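PDB 1IZC: macrophomate synthase intermolecular Diels-Alderase from Macrophoma commelinae, which is an enzyme of the HpcH/HpaI aldolase/citrate lyase family, built on a TIM barrel and holding a magnesium ion and pyruvic acid in the crystal. Local coordinates for residues E127-V132 / A197-I202; A15-A20 / R29-D34; K3-S6 / L11-K14. The protein carries 1 engineered substitution. One frame throughout, in Å; residues are numbered along the deposited sequence.

Interaction 1 (E127-V132 / A197-I202)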
loop_
_atom_site.group_PDB
_atom_site.type_symbol
_atom_site.label_atom_id
_atom_site.label_comp_id
_atom_site.label_asym_id
_atom_site.label_seq_id
_atom_site.Cartn_x
_atom_site.Cartn_y
_atom_site.Cartn_z
ATOM N N GLU A 127 -30.448 10.082 16.065
ATOM C CA GLU A 127 -31.415 10.258 17.152
ATOM C C GLU A 127 -32.190 11.571 17.059
ATOM O O GLU A 127 -33.228 11.725 17.715
ATOM C CB GLU A 127 -30.701 10.169 18.508
ATOM C CG GLU A 127 -29.989 8.839 18.720
ATOM C CD GLU A 127 -29.379 8.693 20.095
ATOM O OE1 GLU A 127 -28.976 9.715 20.686
ATOM O OE2 GLU A 127 -29.292 7.548 20.575
ATOM N N THR A 128 -31.695 12.507 16.250
ATOM C CA THR A 128 -32.354 13.805 16.100
ATOM C C THR A 128 -32.401 14.293 14.659
ATOM O O THR A 128 -31.574 13.920 13.821
ATOM C CB THR A 128 -31.655 14.921 16.932
ATOM O OG1 THR A 128 -30.393 15.251 16.336
ATOM C CG2 THR A 128 -31.428 14.478 18.368
ATOM N N VAL A 129 -33.371 15.153 14.375
ATOM C CA VAL A 129 -33.494 15.704 13.041
ATOM C C VAL A 129 -32.279 16.598 12.779
ATOM O O VAL A 129 -31.813 16.706 11.644
ATOM C CB VAL A 129 -34.811 16.515 12.909
ATOM C CG1 VAL A 129 -34.831 17.251 11.597
ATOM C CG2 VAL A 129 -36.007 15.578 12.998
ATOM N N GLU A 130 -31.753 17.226 13.830
ATOM C CA GLU A 130 -30.584 18.094 13.670
ATOM C C GLU A 130 -29.367 17.320 13.167
ATOM O O GLU A 130 -28.592 17.836 12.356
ATOM C CB GLU A 130 -30.210 18.781 14.993
ATOM C CG GLU A 130 -31.201 19.841 15.493
ATOM C CD GLU A 130 -32.510 19.263 16.027
ATOM O OE1 GLU A 130 -32.544 18.080 16.417
ATOM O OE2 GLU A 130 -33.516 20.009 16.078
ATOM N N GLU A 131 -29.183 16.096 13.648
ATOM C CA GLU A 131 -28.031 15.304 13.200
ATOM C C GLU A 131 -28.132 15.033 11.705
ATOM O O GLU A 131 -27.129 15.040 10.991
ATOM C CB GLU A 131 -27.959 13.967 13.945
ATOM C CG GLU A 131 -27.707 14.130 15.432
ATOM C CD GLU A 131 -27.782 12.828 16.192
ATOM O OE1 GLU A 131 -28.612 11.969 15.840
ATOM O OE2 GLU A 131 -27.010 12.672 17.160
ATOM N N VAL A 132 -29.350 14.784 11.235
ATOM C CA VAL A 132 -29.551 14.518 9.822
ATOM C C VAL A 132 -29.305 15.787 9.008
ATOM O O VAL A 132 -28.704 15.738 7.938
ATOM C CB VAL A 132 -30.978 13.990 9.552
ATOM C CG1 VAL A 132 -31.170 13.750 8.061
ATOM C CG2 VAL A 132 -31.208 12.697 10.335
ATOM N N ALA A 197 -38.535 10.163 10.531
ATOM C CA ALA A 197 -39.181 9.608 9.343
ATOM C C ALA A 197 -39.921 10.653 8.522
ATOM O O ALA A 197 -40.084 10.497 7.308
ATOM C CB ALA A 197 -40.147 8.497 9.752
ATOM N N ALA A 198 -40.357 11.715 9.192
ATOM C CA ALA A 198 -41.108 12.790 8.547
ATOM C C ALA A 198 -40.250 13.855 7.865
ATOM O O ALA A 198 -40.781 14.770 7.226
ATOM C CB ALA A 198 -42.035 13.463 9.577
ATOM N N MET A 199 -38.932 13.758 7.994
ATOM C CA MET A 199 -38.061 14.755 7.370
ATOM C C MET A 199 -38.174 14.699 5.851
ATOM O O MET A 199 -38.001 13.649 5.247
ATOM C CB MET A 199 -36.603 14.520 7.769
ATOM C CG MET A 199 -36.335 14.693 9.256
ATOM S SD MET A 199 -34.587 14.452 9.593
ATOM C CE MET A 199 -33.883 15.948 8.868
ATOM N N PRO A 200 -38.457 15.843 5.215
ATOM C CA PRO A 200 -38.589 15.912 3.757
ATOM C C PRO A 200 -37.253 15.619 3.072
ATOM O O PRO A 200 -37.203 15.221 1.906
ATOM C CB PRO A 200 -39.023 17.364 3.501
ATOM C CG PRO A 200 -39.437 17.885 4.823
ATOM C CD PRO A 200 -38.607 17.172 5.831
ATOM N N GLU A 201 -36.165 15.794 3.810
ATOM C CA GLU A 201 -34.841 15.592 3.229
ATOM C C GLU A 201 -34.397 14.148 3.023
ATOM O O GLU A 201 -33.499 13.904 2.221
ATOM C CB GLU A 201 -33.763 16.291 4.068
ATOM C CG GLU A 201 -33.956 17.801 4.226
ATOM C CD GLU A 201 -34.714 18.156 5.489
ATOM O OE1 GLU A 201 -35.562 17.348 5.936
ATOM O OE2 GLU A 201 -34.474 19.257 6.034
ATOM N N ILE A 202 -35.015 13.197 3.713
ATOM C CA ILE A 202 -34.555 11.813 3.603
ATOM C C ILE A 202 -35.170 10.966 2.507
ATOM O O ILE A 202 -36.280 11.233 2.046
ATOM C CB ILE A 202 -34.673 11.088 4.958
ATOM C CG1 ILE A 202 -36.137 10.792 5.310
ATOM C CG2 ILE A 202 -34.055 11.967 6.038
ATOM C CD1 ILE A 202 -36.288 9.873 6.531
#
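Met199 is the bump of this contact, and Val129 and Val132, one helical turn apart at the start of helix 129-139, form the hollow that receives it. Its chain runs straight out through CG and then bends at the thioether (chi3 71°), so that the methyl end turns toward Val132. At Val132 the two side chains reach toward each other tip to tip: CB of Val132 lies 3.6 Å from Met199 CE and equally close to the sulfur. Val129 and Met199 instead slide past one another in opposite directions, and Val129 CG2 rests 3.9 Å from Met199 CG. Val132 has a second neighbour: its CG1, turned anti to the backbone N (chi1 179°), meets CG2 of Ile202 at 3.9 Å. Met199 and Ile202 occupy the two ends of a type I turn, which brings both toward the same helix.

In the barrel this joins the helix that follows strand 120-123 to the loop that enters strand 205-207. Pro182 of the intervening strand 179-184 touches both Val132 and Ile202. The helix start is shaped by a capping box: Glu131 N donates to Thr128 OG1 (3.1 Å), while Glu131 OE1 accepts from Thr128 N at 3.2 Å and also from Glu127 N. The other carboxylate oxygen of Glu131 forms a salt bridge with Lys104. Beside the apolar patch, Glu201 OE2 pairs with Arg133 NE, a further link between turn and helix.

Across the two segments there is no hydrogen bond. Cohesion at Met199 therefore comes from dispersion and from the burial of carbon and sulfur, with the charged groups paired outside the hollow.

Interaction 2 (A15-A20 / R29-D34)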
loop_
_atom_site.group_PDB
_atom_site.type_symbol
_atom_site.label_atom_id
_atom_site.label_comp_id
_atom_site.label_asym_id
_atom_site.label_seq_id
_atom_site.Cartn_x
_atom_site.Cartn_y
_atom_site.Cartn_z
ATOM N N ALA A 15 -27.782 -0.694 -17.524
ATOM C CA ALA A 15 -27.505 0.167 -16.381
ATOM C C ALA A 15 -28.492 1.328 -16.452
ATOM O O ALA A 15 -28.135 2.437 -16.823
ATOM C CB ALA A 15 -26.069 0.671 -16.473
ATOM N N PRO A 16 -29.748 1.072 -16.070
ATOM C CA PRO A 16 -30.847 2.042 -16.079
ATOM C C PRO A 16 -30.601 3.365 -15.362
ATOM O O PRO A 16 -31.160 4.396 -15.748
ATOM C CB PRO A 16 -31.995 1.274 -15.422
ATOM C CG PRO A 16 -31.669 -0.139 -15.653
ATOM C CD PRO A 16 -30.180 -0.197 -15.463
ATOM N N TYR A 17 -29.778 3.339 -14.323
ATOM C CA TYR A 17 -29.547 4.540 -13.524
ATOM C C TYR A 17 -28.153 5.153 -13.560
ATOM O O TYR A 17 -27.881 6.096 -12.812
ATOM C CB TYR A 17 -29.930 4.228 -12.072
ATOM C CG TYR A 17 -31.316 3.644 -11.960
ATOM C CD1 TYR A 17 -32.443 4.448 -12.158
ATOM C CD2 TYR A 17 -31.510 2.285 -11.710
ATOM C CE1 TYR A 17 -33.721 3.908 -12.115
ATOM C CE2 TYR A 17 -32.792 1.735 -11.660
ATOM C CZ TYR A 17 -33.889 2.558 -11.864
ATOM O OH TYR A 17 -35.163 2.039 -11.811
ATOM N N ARG A 18 -27.268 4.663 -14.423
ATOM C CA ARG A 18 -25.914 5.228 -14.439
ATOM C C ARG A 18 -25.858 6.674 -14.912
ATOM O O ARG A 18 -26.723 7.128 -15.674
ATOM C CB ARG A 18 -24.976 4.391 -15.312
ATOM C CG ARG A 18 -25.377 4.334 -16.792
ATOM C CD ARG A 18 -24.178 3.910 -17.638
ATOM N NE ARG A 18 -23.219 5.001 -17.762
ATOM C CZ ARG A 18 -22.029 4.888 -18.343
ATOM N NH1 ARG A 18 -21.645 3.720 -18.851
ATOM N NH2 ARG A 18 -21.231 5.947 -18.426
ATOM N N SER A 19 -24.851 7.403 -14.443
ATOM C CA SER A 19 -24.664 8.794 -14.856
ATOM C C SER A 19 -23.903 8.806 -16.182
ATOM O O SER A 19 -23.542 7.748 -16.699
ATOM C CB SER A 19 -23.865 9.561 -13.803
ATOM O OG SER A 19 -23.874 10.944 -14.090
ATOM N N ALA A 20 -23.654 9.993 -16.728
ATOM C CA ALA A 20 -22.932 10.098 -17.994
ATOM C C ALA A 20 -21.521 9.537 -17.837
ATOM O O ALA A 20 -20.964 8.984 -18.776
ATOM C CB ALA A 20 -22.869 11.552 -18.455
ATOM N N ARG A 29 -31.757 7.882 -6.305
ATOM C CA ARG A 29 -33.012 8.562 -5.982
ATOM C C ARG A 29 -34.154 7.971 -6.826
ATOM O O ARG A 29 -35.221 7.601 -6.301
ATOM C CB ARG A 29 -32.868 10.069 -6.268
ATOM C CG ARG A 29 -34.035 10.961 -5.793
ATOM C CD ARG A 29 -33.865 11.398 -4.323
ATOM N NE ARG A 29 -32.625 12.142 -4.118
ATOM C CZ ARG A 29 -32.433 13.433 -4.406
ATOM N NH1 ARG A 29 -33.403 14.193 -4.918
ATOM N NH2 ARG A 29 -31.242 13.969 -4.191
ATOM N N GLN A 30 -33.925 7.872 -8.135
ATOM C CA GLN A 30 -34.944 7.343 -9.032
ATOM C C GLN A 30 -35.111 5.840 -8.862
ATOM O O GLN A 30 -36.219 5.313 -8.965
ATOM C CB GLN A 30 -34.598 7.654 -10.492
ATOM C CG GLN A 30 -35.754 7.378 -11.448
ATOM C CD GLN A 30 -36.975 8.217 -11.093
ATOM O OE1 GLN A 30 -36.871 9.436 -10.952
ATOM N NE2 GLN A 30 -38.129 7.573 -10.936
ATOM N N ALA A 31 -34.012 5.136 -8.605
ATOM C CA ALA A 31 -34.107 3.689 -8.425
ATOM C C ALA A 31 -35.038 3.375 -7.264
ATOM O O ALA A 31 -35.849 2.447 -7.339
ATOM C CB ALA A 31 -32.722 3.087 -8.165
ATOM N N LEU A 32 -34.923 4.149 -6.187
ATOM C CA LEU A 32 -35.781 3.931 -5.028
ATOM C C LEU A 32 -37.231 4.262 -5.357
ATOM O O LEU A 32 -38.134 3.533 -4.957
ATOM C CB LEU A 32 -35.315 4.766 -3.837
ATOM C CG LEU A 32 -33.979 4.292 -3.247
ATOM C CD1 LEU A 32 -33.476 5.311 -2.222
ATOM C CD2 LEU A 32 -34.164 2.918 -2.608
ATOM N N LYS A 33 -37.458 5.356 -6.075
ATOM C CA LYS A 33 -38.825 5.717 -6.440
ATOM C C LYS A 33 -39.429 4.630 -7.324
ATOM O O LYS A 33 -40.608 4.280 -7.176
ATOM C CB LYS A 33 -38.851 7.065 -7.169
ATOM C CG LYS A 33 -38.599 8.258 -6.238
ATOM C CD LYS A 33 -38.271 9.533 -7.006
ATOM C CE LYS A 33 -37.951 10.682 -6.039
ATOM N NZ LYS A 33 -37.139 11.786 -6.641
ATOM N N ASP A 34 -38.625 4.083 -8.235
ATOM C CA ASP A 34 -39.113 3.031 -9.125
ATOM C C ASP A 34 -39.446 1.750 -8.359
ATOM O O ASP A 34 -40.413 1.053 -8.694
ATOM C CB ASP A 34 -38.090 2.736 -10.231
ATOM C CG ASP A 34 -37.944 3.879 -11.217
ATOM O OD1 ASP A 34 -38.796 4.797 -11.225
ATOM O OD2 ASP A 34 -36.974 3.867 -12.002
HETATM O O HOH W 1 -35.455 0.267 -9.116
#
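Helix 28-37, which precedes the first strand of the barrel, is met by the N-terminal chain through a single tyrosine: Tyr17, near the end of a type I turn, lays its ring over Ala31 and carries its hydroxyl to Asp34. The methyl of Ala31 sits nearly over the ring centre, a CH-pi contact with CB 3.8 Å from the Tyr17 centroid and only 11° off the normal. Pro16 CB covers the opposite face, displaced toward the rim, so the ring is held between a proline of its own turn and an alanine of the helix.

At the ring's edge, near its plane, the phenol OH of Tyr17 donates to Asp34 OD2 over 2.6 Å, meeting that oxygen's anti lone pair, the one turned away from OD1. Ring and carboxylate planes stand 43° apart. The second oxygen of Asp34 is taken from within the helix: Gln30 NE2 gives a bond of 2.9 Å to Asp34 OD1; the acceptor lies in the Gln30 amide plane, while the donor comes from above the Asp34 carboxylate plane. A bend in the Gln30 chain (chi2 60°) turns the amide along the helix toward Asp34, one turn further on. Water 1 closes a further bridge, donating to Tyr17 OH at 3.2 Å and to Ala31 O at 2.8 Å.

Backbone bonding between Tyr17 and Asn27 ties the same turn to the residue just before the helix. Next along the chain, Arg18 faces the second subunit, where it forms a salt bridge with Glu93 and a cation-pi contact with Tyr5 of that subunit.

Both carboxylate oxygens of Asp34 are thus engaged by donors, which would favour its charged form, and the phenol, donating to Asp34 while accepting from the water, is probably polarised.

Interaction 3 (K3-S6 / L11-K14)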
loop_
_atom_site.group_PDB
_atom_site.type_symbol
_atom_site.label_atom_id
_atom_site.label_comp_id
_atom_site.label_asym_id
_atom_site.label_seq_id
_atom_site.Cartn_x
_atom_site.Cartn_y
_atom_site.Cartn_z
ATOM N N LYS A 3 -19.298 -8.808 -35.774
ATOM C CA LYS A 3 -19.189 -9.439 -34.468
ATOM C C LYS A 3 -18.480 -8.587 -33.415
ATOM O O LYS A 3 -17.996 -9.118 -32.421
ATOM C CB LYS A 3 -18.458 -10.770 -34.603
ATOM C CG LYS A 3 -17.046 -10.642 -35.125
ATOM C CD LYS A 3 -16.391 -12.011 -35.202
ATOM C CE LYS A 3 -14.993 -11.916 -35.767
ATOM N NZ LYS A 3 -14.320 -13.241 -35.785
ATOM N N SER A 4 -18.406 -7.280 -33.632
ATOM C CA SER A 4 -17.773 -6.400 -32.649
ATOM C C SER A 4 -18.747 -6.268 -31.475
ATOM O O SER A 4 -19.907 -6.666 -31.573
ATOM C CB SER A 4 -17.521 -5.017 -33.249
ATOM O OG SER A 4 -18.748 -4.368 -33.517
ATOM N N TYR A 5 -18.280 -5.701 -30.368
ATOM C CA TYR A 5 -19.136 -5.521 -29.202
ATOM C C TYR A 5 -20.385 -4.708 -29.549
ATOM O O TYR A 5 -21.502 -5.064 -29.163
ATOM C CB TYR A 5 -18.363 -4.795 -28.099
ATOM C CG TYR A 5 -19.165 -4.551 -26.841
ATOM C CD1 TYR A 5 -19.381 -5.579 -25.917
ATOM C CD2 TYR A 5 -19.669 -3.280 -26.550
ATOM C CE1 TYR A 5 -20.072 -5.345 -24.727
ATOM C CE2 TYR A 5 -20.362 -3.036 -25.359
ATOM C CZ TYR A 5 -20.555 -4.069 -24.455
ATOM O OH TYR A 5 -21.200 -3.821 -23.262
ATOM N N SER A 6 -20.192 -3.611 -30.275
ATOM C CA SER A 6 -21.308 -2.751 -30.640
ATOM C C SER A 6 -22.349 -3.484 -31.477
ATOM O O SER A 6 -23.523 -3.121 -31.455
ATOM C CB SER A 6 -20.813 -1.509 -31.393
ATOM O OG SER A 6 -20.180 -1.853 -32.615
ATOM N N LEU A 11 -24.824 -8.443 -25.400
ATOM C CA LEU A 11 -23.702 -8.326 -24.468
ATOM C C LEU A 11 -23.659 -6.977 -23.760
ATOM O O LEU A 11 -22.899 -6.794 -22.807
ATOM C CB LEU A 11 -22.379 -8.506 -25.214
ATOM C CG LEU A 11 -22.164 -9.849 -25.909
ATOM C CD1 LEU A 11 -20.843 -9.831 -26.666
ATOM C CD2 LEU A 11 -22.172 -10.954 -24.875
ATOM N N HIS A 12 -24.469 -6.029 -24.220
ATOM C CA HIS A 12 -24.440 -4.698 -23.631
ATOM C C HIS A 12 -24.959 -4.635 -22.210
ATOM O O HIS A 12 -25.873 -5.364 -21.830
ATOM C CB HIS A 12 -25.200 -3.720 -24.527
ATOM C CG HIS A 12 -24.627 -3.616 -25.903
ATOM N ND1 HIS A 12 -25.191 -2.840 -26.893
ATOM C CD2 HIS A 12 -23.531 -4.189 -26.454
ATOM C CE1 HIS A 12 -24.467 -2.940 -27.994
ATOM N NE2 HIS A 12 -23.453 -3.753 -27.754
ATOM N N ALA A 13 -24.362 -3.755 -21.416
ATOM C CA ALA A 13 -24.767 -3.616 -20.028
ATOM C C ALA A 13 -26.111 -2.919 -19.870
ATOM O O ALA A 13 -26.426 -1.969 -20.580
ATOM C CB ALA A 13 -23.691 -2.852 -19.241
ATOM N N LYS A 14 -26.906 -3.402 -18.930
ATOM C CA LYS A 14 -28.191 -2.785 -18.659
ATOM C C LYS A 14 -27.950 -2.000 -17.379
ATOM O O LYS A 14 -27.880 -2.568 -16.293
ATOM C CB LYS A 14 -29.269 -3.851 -18.459
ATOM C CG LYS A 14 -29.539 -4.667 -19.720
ATOM C CD LYS A 14 -30.682 -5.650 -19.513
ATOM C CE LYS A 14 -30.973 -6.433 -20.788
ATOM N NZ LYS A 14 -32.121 -7.362 -20.599
HETATM O O HOH W 2 -22.499 -1.555 -22.914
HETATM O O HOH W 3 -21.267 -5.323 -20.808
#
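His12 NE2 donates to the carbonyl oxygen of Tyr5, and this 2.7 Å bond is a direct hydrogen bond between segments 3-6 and 11-14. The acceptor lies close to the imidazole plane, yet the donor stands 37° out of the carbonyl plane, so the bond misses the lone-pair directions. NE2 carries a proton, and the bond restrains the rotation of the imidazole.

Between the Tyr5 and His12 rings the relation is oblique, with centroids 4.7 Å apart and planes inclined at 38°. His12 CD2 comes over one face of the Tyr5 ring, off toward the rim, and touches CE2 at 3.5 Å. With CG anti to the backbone N, chi1 180° carries the phenol ring out to where His12 CD2 meets that face.

All this belongs to the N-terminal arm, which precedes the barrel and folds back on itself at the surface against the second subunit. There Arg18 of the second subunit makes a cation-pi contact with Tyr5, and Leu163 of the same subunit packs on Leu11.

Between the two segments the apolar contact is slight: Tyr5 CE1 meets Leu11 CB at 3.9 Å.

Water completes the join around the phenol. Water 2, in the plane of the ring at its edge, lies 2.6 Å from Tyr5 OH and accepts from Ala13 N at 3.2 Å, while water 3 links the same hydroxyl to Leu11 O.

Along the chain the order is interaction 3, interaction 2, interaction 1, each closing before the next opens. Interactions 3 and 2 adjoin in sequence, their centres 21 Å apart; together they take the N-terminal arm from the surface to helix 28-37, and both touch the second subunit, so the arm serves the assembly as well as the chain. Interaction 1 belongs to the barrel domain, in the layer outside the strands, 23 Å from interaction 2 between centres, with nearest atoms about 7 Å apart, and 43 Å between centres from interaction 3, across the chain's centre. Strand 179-184 is common ground: Cys179 meets helix 28-37, and Pro182 meets interaction 1.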